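Glutathione peroxidase-like protein (PDB 2VUP) probably reduces hydroperoxides as a tryparedoxin-dependent peroxidase of the glutathione peroxidase family in Trypanosoma brucei. Local coordinates at residues S27-E32 / S49-Y54; E101-F106 / F115-K120; F31-A36 / Y41-H46. All coordinates share one frame; numbering follows the deposited sequence. Where two conformers were deposited one is given.

Interaction 1: S27-E32 / S49-Y54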
loop_
_atom_site.group_PDB
_atom_site.type_symbol
_atom_site.label_atom_id
_atom_site.label_comp_id
_atom_site.label_asym_id
_atom_site.label_seq_id
_atom_site.Cartn_x
_atom_site.Cartn_y
_atom_site.Cartn_z
ATOM N N SER A 27 -10.223 10.611 -6.390
ATOM C CA SER A 27 -8.954 10.338 -5.722
ATOM C C SER A 27 -9.116 9.334 -4.582
ATOM O O SER A 27 -10.230 8.898 -4.270
ATOM C CB SER A 27 -8.319 11.630 -5.190
ATOM O OG SER A 27 -9.038 12.148 -4.087
ATOM N N ILE A 28 -7.992 8.977 -3.966
ATOM C CA ILE A 28 -7.996 8.094 -2.804
ATOM C C ILE A 28 -8.559 8.798 -1.562
ATOM O O ILE A 28 -8.997 8.147 -0.612
ATOM C CB ILE A 28 -6.586 7.482 -2.523
ATOM C CG1 ILE A 28 -5.574 8.557 -2.099
ATOM C CG2 ILE A 28 -6.093 6.667 -3.745
ATOM C CD1 ILE A 28 -4.408 8.025 -1.288
ATOM N N PHE A 29 -8.574 10.130 -1.599
ATOM C CA PHE A 29 -9.027 10.939 -0.468
ATOM C C PHE A 29 -10.547 11.010 -0.329
ATOM O O PHE A 29 -11.060 11.583 0.627
ATOM C CB PHE A 29 -8.390 12.332 -0.526
ATOM C CG PHE A 29 -6.900 12.291 -0.717
ATOM C CD1 PHE A 29 -6.072 11.784 0.286
ATOM C CD2 PHE A 29 -6.328 12.709 -1.913
ATOM C CE1 PHE A 29 -4.692 11.721 0.109
ATOM C CE2 PHE A 29 -4.951 12.656 -2.098
ATOM C CZ PHE A 29 -4.133 12.154 -1.089
ATOM N N ASP A 30 -11.256 10.401 -1.271
ATOM C CA ASP A 30 -12.699 10.237 -1.158
ATOM C C ASP A 30 -13.073 8.991 -0.336
ATOM O O ASP A 30 -14.246 8.643 -0.222
ATOM C CB ASP A 30 -13.335 10.188 -2.552
ATOM C CG ASP A 30 -13.203 11.513 -3.308
ATOM O OD1 ASP A 30 -12.712 12.510 -2.730
ATOM O OD2 ASP A 30 -13.585 11.549 -4.493
ATOM N N PHE A 31 -12.071 8.335 0.245
ATOM C CA PHE A 31 -12.287 7.094 0.995
ATOM C C PHE A 31 -11.826 7.177 2.446
ATOM O O PHE A 31 -10.900 7.919 2.776
ATOM C CB PHE A 31 -11.640 5.904 0.273
ATOM C CG PHE A 31 -12.171 5.695 -1.109
ATOM C CD1 PHE A 31 -13.359 4.999 -1.310
ATOM C CD2 PHE A 31 -11.509 6.231 -2.212
ATOM C CE1 PHE A 31 -13.876 4.824 -2.587
ATOM C CE2 PHE A 31 -12.016 6.057 -3.499
ATOM C CZ PHE A 31 -13.208 5.348 -3.682
ATOM N N GLU A 32 -12.506 6.418 3.306
ATOM C CA GLU A 32 -12.223 6.394 4.738
ATOM C C GLU A 32 -11.563 5.074 5.091
ATOM O O GLU A 32 -12.059 4.011 4.717
ATOM C CB GLU A 32 -13.511 6.500 5.550
ATOM C CG GLU A 32 -14.390 7.698 5.243
ATOM C CD GLU A 32 -15.781 7.498 5.796
ATOM O OE1 GLU A 32 -15.994 7.851 6.970
ATOM O OE2 GLU A 32 -16.646 6.943 5.078
ATOM N N SER A 49 1.308 15.177 -2.279
ATOM C CA SER A 49 2.517 14.415 -2.612
ATOM C C SER A 49 2.215 12.931 -2.871
ATOM O O SER A 49 1.185 12.422 -2.410
ATOM C CB SER A 49 3.609 14.588 -1.544
ATOM O OG SER A 49 3.066 14.851 -0.270
ATOM N N PRO A 50 3.093 12.241 -3.635
ATOM C CA PRO A 50 2.859 10.834 -3.976
ATOM C C PRO A 50 2.980 9.850 -2.810
ATOM O O PRO A 50 3.693 10.115 -1.837
ATOM C CB PRO A 50 3.929 10.546 -5.038
ATOM C CG PRO A 50 4.999 11.517 -4.780
ATOM C CD PRO A 50 4.325 12.753 -4.265
ATOM N N LEU A 51 2.272 8.729 -2.929
ATOM C CA LEU A 51 2.300 7.641 -1.940
ATOM C C LEU A 51 2.441 6.289 -2.638
ATOM O O LEU A 51 2.088 6.147 -3.815
ATOM C CB LEU A 51 0.993 7.577 -1.129
ATOM C CG LEU A 51 0.200 8.735 -0.533
ATOM C CD1 LEU A 51 -0.499 9.560 -1.599
ATOM C CD2 LEU A 51 -0.835 8.152 0.454
ATOM N N LEU A 52 2.920 5.298 -1.888
ATOM C CA LEU A 52 2.885 3.907 -2.324
ATOM C C LEU A 52 2.074 3.063 -1.335
ATOM O O LEU A 52 2.395 2.996 -0.153
ATOM C CB LEU A 52 4.305 3.353 -2.504
ATOM C CG LEU A 52 4.510 1.966 -3.131
ATOM C CD1 LEU A 52 4.098 1.929 -4.595
ATOM C CD2 LEU A 52 5.968 1.560 -2.981
ATOM N N ILE A 53 1.009 2.436 -1.825
ATOM C CA ILE A 53 0.128 1.638 -0.964
ATOM C C ILE A 53 0.256 0.136 -1.231
ATOM O O ILE A 53 -0.068 -0.329 -2.322
ATOM C CB ILE A 53 -1.360 2.079 -1.094
ATOM C CG1 ILE A 53 -1.497 3.581 -0.789
ATOM C CG2 ILE A 53 -2.242 1.217 -0.182
ATOM C CD1 ILE A 53 -2.856 4.188 -1.121
ATOM N N TYR A 54 0.729 -0.595 -0.222
ATOM C CA TYR A 54 0.827 -2.065 -0.246
ATOM C C TYR A 54 -0.351 -2.743 0.462
ATOM O O TYR A 54 -0.877 -2.233 1.467
ATOM C CB TYR A 54 2.101 -2.527 0.470
ATOM C CG TYR A 54 3.401 -2.388 -0.303
ATOM C CD1 TYR A 54 3.958 -3.480 -0.965
ATOM C CD2 TYR A 54 4.084 -1.170 -0.350
ATOM C CE1 TYR A 54 5.158 -3.367 -1.679
ATOM C CE2 TYR A 54 5.292 -1.044 -1.050
ATOM C CZ TYR A 54 5.819 -2.142 -1.711
ATOM O OH TYR A 54 7.001 -2.015 -2.407
#
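Ile28 and the pair Leu51 and Ile53 give a compact example of a methyl bump resting over a cleft between two residues of one strand. Leu51 and Ile53 project from the same face of the strand, and their tips, Leu51 CD2 and Ile53 CD1, stand 4.7 Å apart. Over this shallow cleft rests the terminal methyl of Ile28, whose CD1 lies 4.0 Å from Leu51 CD2 and 4.1 Å from Ile53 CD1. Ile28 CG1 lies between the backbone N and the carbonyl carbon (chi1 66°), carrying CD1 to both. Ile28 meets each of the two tip to tip, so the backbones stay apart, with Ile28 CA 10.3 Å from Leu51 CA. Phe29 adds a looser shoulder: its CZ comes within 4.5 Å of Leu51 CD1 at an oblique angle. One face of the same ring is covered by Ile28 CG1. Behind them, Ser27 OG accepts a hydrogen bond from Phe29 N (3.2 Å, 141°), an ST turn. Leu51 and Ile53 belong to strand 51-56, flanked in the thioredoxin-fold sheet by strands 83-88 and 154-157. Helix 130-138 touches both Ile28 and Ile53, while helix 173-185 packs on Pro50 and Tyr54.

Interaction 2: E101-F106 / F115-K120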
loop_
_atom_site.group_PDB
_atom_site.type_symbol
_atom_site.label_atom_id
_atom_site.label_comp_id
_atom_site.label_asym_id
_atom_site.label_seq_id
_atom_site.Cartn_x
_atom_site.Cartn_y
_atom_site.Cartn_z
ATOM N N GLU A 101 -2.336 -5.640 16.435
ATOM C CA GLU A 101 -1.286 -5.420 17.446
ATOM C C GLU A 101 -0.088 -6.350 17.229
ATOM O O GLU A 101 1.070 -5.950 17.388
ATOM C CB GLU A 101 -1.845 -5.607 18.863
ATOM C CG GLU A 101 -0.828 -5.356 19.982
ATOM C CD GLU A 101 -1.114 -6.161 21.241
ATOM O OE1 GLU A 101 -2.263 -6.120 21.738
ATOM O OE2 GLU A 101 -0.182 -6.831 21.738
ATOM N N GLU A 102 -0.376 -7.601 16.873
ATOM C CA GLU A 102 0.672 -8.581 16.565
ATOM C C GLU A 102 1.423 -8.188 15.295
ATOM O O GLU A 102 2.658 -8.283 15.236
ATOM C CB GLU A 102 0.081 -9.982 16.426
ATOM C CG GLU A 102 -0.218 -10.649 17.755
ATOM C CD GLU A 102 -1.273 -11.743 17.671
ATOM O OE1 GLU A 102 -1.975 -11.848 16.639
ATOM O OE2 GLU A 102 -1.410 -12.493 18.661
ATOM N N ILE A 103 0.670 -7.730 14.291
ATOM C CA ILE A 103 1.247 -7.249 13.038
ATOM C C ILE A 103 2.126 -6.015 13.292
ATOM O O ILE A 103 3.271 -5.959 12.839
ATOM C CB ILE A 103 0.153 -6.951 11.971
ATOM C CG1 ILE A 103 -0.563 -8.240 11.552
ATOM C CG2 ILE A 103 0.757 -6.271 10.745
ATOM C CD1 ILE A 103 -1.996 -8.029 11.080
ATOM N N LYS A 104 1.589 -5.040 14.027
ATOM C CA LYS A 104 2.342 -3.841 14.413
ATOM C C LYS A 104 3.691 -4.184 15.043
ATOM O O LYS A 104 4.712 -3.593 14.691
ATOM C CB LYS A 104 1.524 -2.966 15.371
ATOM C CG LYS A 104 0.601 -1.975 14.678
ATOM C CD LYS A 104 -0.603 -1.597 15.542
ATOM C CE LYS A 104 -0.277 -0.601 16.652
ATOM N NZ LYS A 104 -0.200 -1.261 17.995
ATOM N N GLU A 105 3.690 -5.148 15.959
ATOM C CA GLU A 105 4.909 -5.532 16.667
ATOM C C GLU A 105 5.920 -6.230 15.754
ATOM O O GLU A 105 7.083 -5.829 15.696
ATOM C CB GLU A 105 4.585 -6.393 17.896
ATOM C CG GLU A 105 5.692 -6.396 18.957
ATOM C CD GLU A 105 6.034 -4.995 19.463
ATOM O OE1 GLU A 105 5.208 -4.393 20.190
ATOM O OE2 GLU A 105 7.130 -4.496 19.131
ATOM N N PHE A 106 5.466 -7.258 15.040
ATOM C CA PHE A 106 6.298 -7.999 14.084
ATOM C C PHE A 106 7.011 -7.062 13.103
ATOM O O PHE A 106 8.226 -7.154 12.900
ATOM C CB PHE A 106 5.429 -9.022 13.338
ATOM C CG PHE A 106 6.096 -9.649 12.142
ATOM C CD1 PHE A 106 6.918 -10.763 12.290
ATOM C CD2 PHE A 106 5.879 -9.143 10.860
ATOM C CE1 PHE A 106 7.532 -11.354 11.180
ATOM C CE2 PHE A 106 6.488 -9.721 9.743
ATOM C CZ PHE A 106 7.316 -10.829 9.905
ATOM N N PHE A 115 6.475 3.532 8.765
ATOM C CA PHE A 115 5.314 4.000 8.019
ATOM C C PHE A 115 3.996 3.474 8.623
ATOM O O PHE A 115 4.002 2.492 9.366
ATOM C CB PHE A 115 5.447 3.672 6.522
ATOM C CG PHE A 115 5.769 2.228 6.225
ATOM C CD1 PHE A 115 7.060 1.857 5.855
ATOM C CD2 PHE A 115 4.779 1.244 6.287
ATOM C CE1 PHE A 115 7.366 0.529 5.569
ATOM C CE2 PHE A 115 5.072 -0.087 6.002
ATOM C CZ PHE A 115 6.371 -0.447 5.647
ATOM N N PRO A 116 2.868 4.148 8.329
ATOM C CA PRO A 116 1.562 3.754 8.868
ATOM C C PRO A 116 1.094 2.359 8.453
ATOM O O PRO A 116 1.060 2.044 7.255
ATOM C CB PRO A 116 0.620 4.804 8.277
ATOM C CG PRO A 116 1.489 5.969 7.985
ATOM C CD PRO A 116 2.754 5.357 7.496
ATOM N N ILE A 117 0.748 1.544 9.452
ATOM C CA ILE A 117 0.122 0.238 9.248
ATOM C C ILE A 117 -1.380 0.370 9.533
ATOM O O ILE A 117 -1.782 0.873 10.588
ATOM C CB ILE A 117 0.714 -0.857 10.179
ATOM C CG1 ILE A 117 2.251 -0.898 10.115
ATOM C CG2 ILE A 117 0.122 -2.230 9.854
ATOM C CD1 ILE A 117 2.829 -1.171 8.735
ATOM N N MET A 118 -2.195 -0.096 8.592
ATOM C CA MET A 118 -3.645 0.042 8.681
ATOM C C MET A 118 -4.324 -1.190 9.300
ATOM O O MET A 118 -3.680 -2.206 9.565
ATOM C CB MET A 118 -4.228 0.345 7.291
ATOM C CG MET A 118 -3.570 1.522 6.564
ATOM S SD MET A 118 -3.759 3.096 7.437
ATOM C CE MET A 118 -2.357 4.014 6.847
ATOM N N ALA A 119 -5.630 -1.082 9.538
ATOM C CA ALA A 119 -6.433 -2.211 9.984
ATOM C C ALA A 119 -6.548 -3.239 8.855
ATOM O O ALA A 119 -6.569 -2.868 7.671
ATOM C CB ALA A 119 -7.813 -1.742 10.388
ATOM N N LYS A 120 -6.640 -4.517 9.232
ATOM C CA LYS A 120 -6.814 -5.617 8.281
ATOM C C LYS A 120 -8.087 -5.425 7.454
ATOM O O LYS A 120 -9.120 -5.006 7.968
ATOM C CB LYS A 120 -6.866 -6.978 8.988
ATOM C CG LYS A 120 -5.647 -7.314 9.872
ATOM C CD LYS A 120 -5.806 -8.669 10.603
ATOM C CE LYS A 120 -5.927 -9.846 9.637
ATOM N NZ LYS A 120 -5.917 -11.173 10.325
#
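Ile103 and Ile117 meet with no flat group between them, since the aromatic rings of these segments serve other surfaces: Phe106 reaches Thr63 and Phe115 reaches Tyr67 and Ala70, all on helix 63-77. What remains is an aliphatic contact in which helix 100-111 of this thioredoxin-fold peroxidase is packed against the extended segment that follows it. Ile103 uses two branches for two partners. Its CG2 stands anti to the backbone N and lies 4.2 Å from Ile117 CG2, while CG1 (chi1 -66°) is anti to the carbonyl carbon and carries CD1 toward Lys120. There Ile103 CD1 is 3.9 Å from Lys120 CD and equally close to CG. Both pairs of side chains cross obliquely. The extended segment is also tied to strand 83-88 by backbone bonds of Pro116 and Met118 with Ala86. The Ile103 side chain is about 12 Å from that of Cys60, the predicted active-site residue, so the contact is packing at a distance from it. Lys120 bends at chi3 (62°), its CG and CD resting on Ile103 while NZ donates to the backbone oxygens of Glu96 and Gly98.

Interaction 3: F31-A36 / Y41-H46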
loop_
_atom_site.group_PDB
_atom_site.type_symbol
_atom_site.label_atom_id
_atom_site.label_comp_id
_atom_site.label_asym_id
_atom_site.label_seq_id
_atom_site.Cartn_x
_atom_site.Cartn_y
_atom_site.Cartn_z
ATOM N N PHE A 31 -12.071 8.335 0.245
ATOM C CA PHE A 31 -12.287 7.094 0.995
ATOM C C PHE A 31 -11.826 7.177 2.446
ATOM O O PHE A 31 -10.900 7.919 2.776
ATOM C CB PHE A 31 -11.640 5.904 0.273
ATOM C CG PHE A 31 -12.171 5.695 -1.109
ATOM C CD1 PHE A 31 -13.359 4.999 -1.310
ATOM C CD2 PHE A 31 -11.509 6.231 -2.212
ATOM C CE1 PHE A 31 -13.876 4.824 -2.587
ATOM C CE2 PHE A 31 -12.016 6.057 -3.499
ATOM C CZ PHE A 31 -13.208 5.348 -3.682
ATOM N N GLU A 32 -12.506 6.418 3.306
ATOM C CA GLU A 32 -12.223 6.394 4.738
ATOM C C GLU A 32 -11.563 5.074 5.091
ATOM O O GLU A 32 -12.059 4.011 4.717
ATOM C CB GLU A 32 -13.511 6.500 5.550
ATOM C CG GLU A 32 -14.390 7.698 5.243
ATOM C CD GLU A 32 -15.781 7.498 5.796
ATOM O OE1 GLU A 32 -15.994 7.851 6.970
ATOM O OE2 GLU A 32 -16.646 6.943 5.078
ATOM N N VAL A 33 -10.452 5.143 5.814
ATOM C CA VAL A 33 -9.765 3.931 6.251
ATOM C C VAL A 33 -9.468 3.963 7.742
ATOM O O VAL A 33 -9.273 5.029 8.327
ATOM C CB VAL A 33 -8.456 3.653 5.445
ATOM C CG1 VAL A 33 -8.777 3.344 3.977
ATOM C CG2 VAL A 33 -7.483 4.817 5.557
ATOM N N LEU A 34 -9.447 2.781 8.341
ATOM C CA LEU A 34 -9.075 2.609 9.732
ATOM C C LEU A 34 -7.606 2.240 9.835
ATOM O O LEU A 34 -7.110 1.427 9.055
ATOM C CB LEU A 34 -9.903 1.494 10.370
ATOM C CG LEU A 34 -11.401 1.666 10.598
ATOM C CD1 LEU A 34 -11.971 0.360 11.161
ATOM C CD2 LEU A 34 -11.704 2.841 11.537
ATOM N N ASP A 35 -6.916 2.837 10.805
ATOM C CA ASP A 35 -5.554 2.438 11.116
ATOM C C ASP A 35 -5.558 1.164 11.958
ATOM O O ASP A 35 -6.623 0.672 12.350
ATOM C CB ASP A 35 -4.773 3.578 11.783
ATOM C CG ASP A 35 -5.268 3.914 13.181
ATOM O OD1 ASP A 35 -6.085 3.157 13.752
ATOM O OD2 ASP A 35 -4.816 4.949 13.720
ATOM N N ALA A 36 -4.369 0.633 12.227
ATOM C CA ALA A 36 -4.225 -0.626 12.960
ATOM C C ALA A 36 -4.790 -0.560 14.383
ATOM O O ALA A 36 -5.043 -1.591 15.001
ATOM C CB ALA A 36 -2.761 -1.072 12.972
ATOM N N TYR A 41 -8.166 6.969 10.151
ATOM C CA TYR A 41 -6.815 7.433 9.857
ATOM C C TYR A 41 -6.861 8.748 9.071
ATOM O O TYR A 41 -7.675 8.902 8.162
ATOM C CB TYR A 41 -6.023 6.352 9.100
ATOM C CG TYR A 41 -4.638 6.806 8.701
ATOM C CD1 TYR A 41 -3.597 6.819 9.626
ATOM C CD2 TYR A 41 -4.380 7.249 7.411
ATOM C CE1 TYR A 41 -2.332 7.252 9.274
ATOM C CE2 TYR A 41 -3.116 7.684 7.045
ATOM C CZ TYR A 41 -2.100 7.685 7.986
ATOM O OH TYR A 41 -0.855 8.116 7.634
ATOM N N ASN A 42 -5.993 9.692 9.432
ATOM C CA ASN A 42 -5.924 10.988 8.761
ATOM C C ASN A 42 -5.237 10.820 7.411
ATOM O O ASN A 42 -4.035 11.051 7.277
ATOM C CB ASN A 42 -5.208 12.025 9.651
ATOM C CG ASN A 42 -5.203 13.439 9.050
ATOM O OD1 ASN A 42 -6.013 13.773 8.185
ATOM N ND2 ASN A 42 -4.275 14.272 9.518
ATOM N N LEU A 43 -6.020 10.395 6.423
ATOM C CA LEU A 43 -5.522 10.070 5.091
ATOM C C LEU A 43 -5.175 11.303 4.247
ATOM O O LEU A 43 -4.250 11.257 3.435
ATOM C CB LEU A 43 -6.538 9.180 4.354
ATOM C CG LEU A 43 -6.178 8.547 3.002
ATOM C CD1 LEU A 43 -5.011 7.579 3.137
ATOM C CD2 LEU A 43 -7.383 7.840 2.381
ATOM N N VAL A 44 -5.916 12.393 4.448
ATOM C CA VAL A 44 -5.822 13.579 3.585
ATOM C C VAL A 44 -4.582 14.429 3.887
ATOM O O VAL A 44 -4.310 15.413 3.199
ATOM C CB VAL A 44 -7.127 14.436 3.617
ATOM C CG1 VAL A 44 -7.242 15.316 2.374
ATOM C CG2 VAL A 44 -8.348 13.541 3.706
ATOM N N GLN A 45 -3.828 14.031 4.909
ATOM C CA GLN A 45 -2.563 14.670 5.249
ATOM C C GLN A 45 -1.480 14.380 4.207
ATOM O O GLN A 45 -0.467 15.079 4.144
ATOM C CB GLN A 45 -2.084 14.188 6.617
ATOM C CG GLN A 45 -1.659 12.727 6.643
ATOM C CD GLN A 45 -1.141 12.286 7.989
ATOM O OE1 GLN A 45 -0.099 12.756 8.455
ATOM N NE2 GLN A 45 -1.855 11.367 8.620
ATOM N N HIS A 46 -1.693 13.328 3.418
ATOM C CA HIS A 46 -0.737 12.904 2.397
ATOM C C HIS A 46 -1.066 13.504 1.025
ATOM O O HIS A 46 -0.315 13.317 0.066
ATOM C CB HIS A 46 -0.674 11.369 2.325
ATOM C CG HIS A 46 -0.385 10.710 3.640
ATOM N ND1 HIS A 46 0.761 10.959 4.364
ATOM C CD2 HIS A 46 -1.096 9.811 4.363
ATOM C CE1 HIS A 46 0.746 10.240 5.473
ATOM N NE2 HIS A 46 -0.370 9.534 5.495
HETATM O O HOH W 1 -9.783 7.842 6.750
#
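Val33 and Tyr41 hold the tight part of this contact, a connection between two nearby lengths of chain that resembles the base of a hairpin. Tyr41 N donates to Val33 O (2.9 Å, 167°). The return link is made by water, which accepts from Val33 N and donates to Tyr41 O, and so bridges Val33 N and Tyr41 O, which are 5.2 Å apart. Beside this bond the side chains of Val33 and Tyr41 run side by side, with Val33 CG2 4.1 Å from Tyr41 CB. Asp35 CB reaches Tyr41 CB at the same distance, and its carboxylate forms a salt bridge with Lys39. Leu43 CD2 lies 3.5 Å from Phe31 O. The Tyr41 ring, swung out with CG anti to the backbone N (chi1 177°), ends in a hydroxyl bonded to His46 NE2 at 2.6 Å, with the nitrogen in the plane of the ring. The looser side is the solvent side: Glu32, Leu34 and Asn42 are exposed and direct their CB atoms away from the opposite segment. Inward, Val33 packs on Phe87, and both Tyr41 and Leu43 pack on Leu85; Phe87 and Leu85 belong to strand 83-88. Helix 130-138 covers Phe31 and Val33.

How the interactions relate
The three contacts belong to one thioredoxin-like domain. Interactions 1 and 3 overlap in sequence at Phe31 and Glu32; their centres are 8 Å apart and they touch directly, for instance where Leu51 CD2 meets His46 CB at 3.7 Å. Interaction 2 opens later in the sequence, about 14 Å from interaction 3 and 18 Å from interaction 1, centre to centre. Interaction 3 bridges the other two: 31-36 and 115-120 are joined by probable backbone bonds, Ala119 N to Leu34 O and Ile117 O to Ala36 N. Together they tie the N-terminal loops to strands 51-56 and 83-88 and, through 115-120, to helix 100-111.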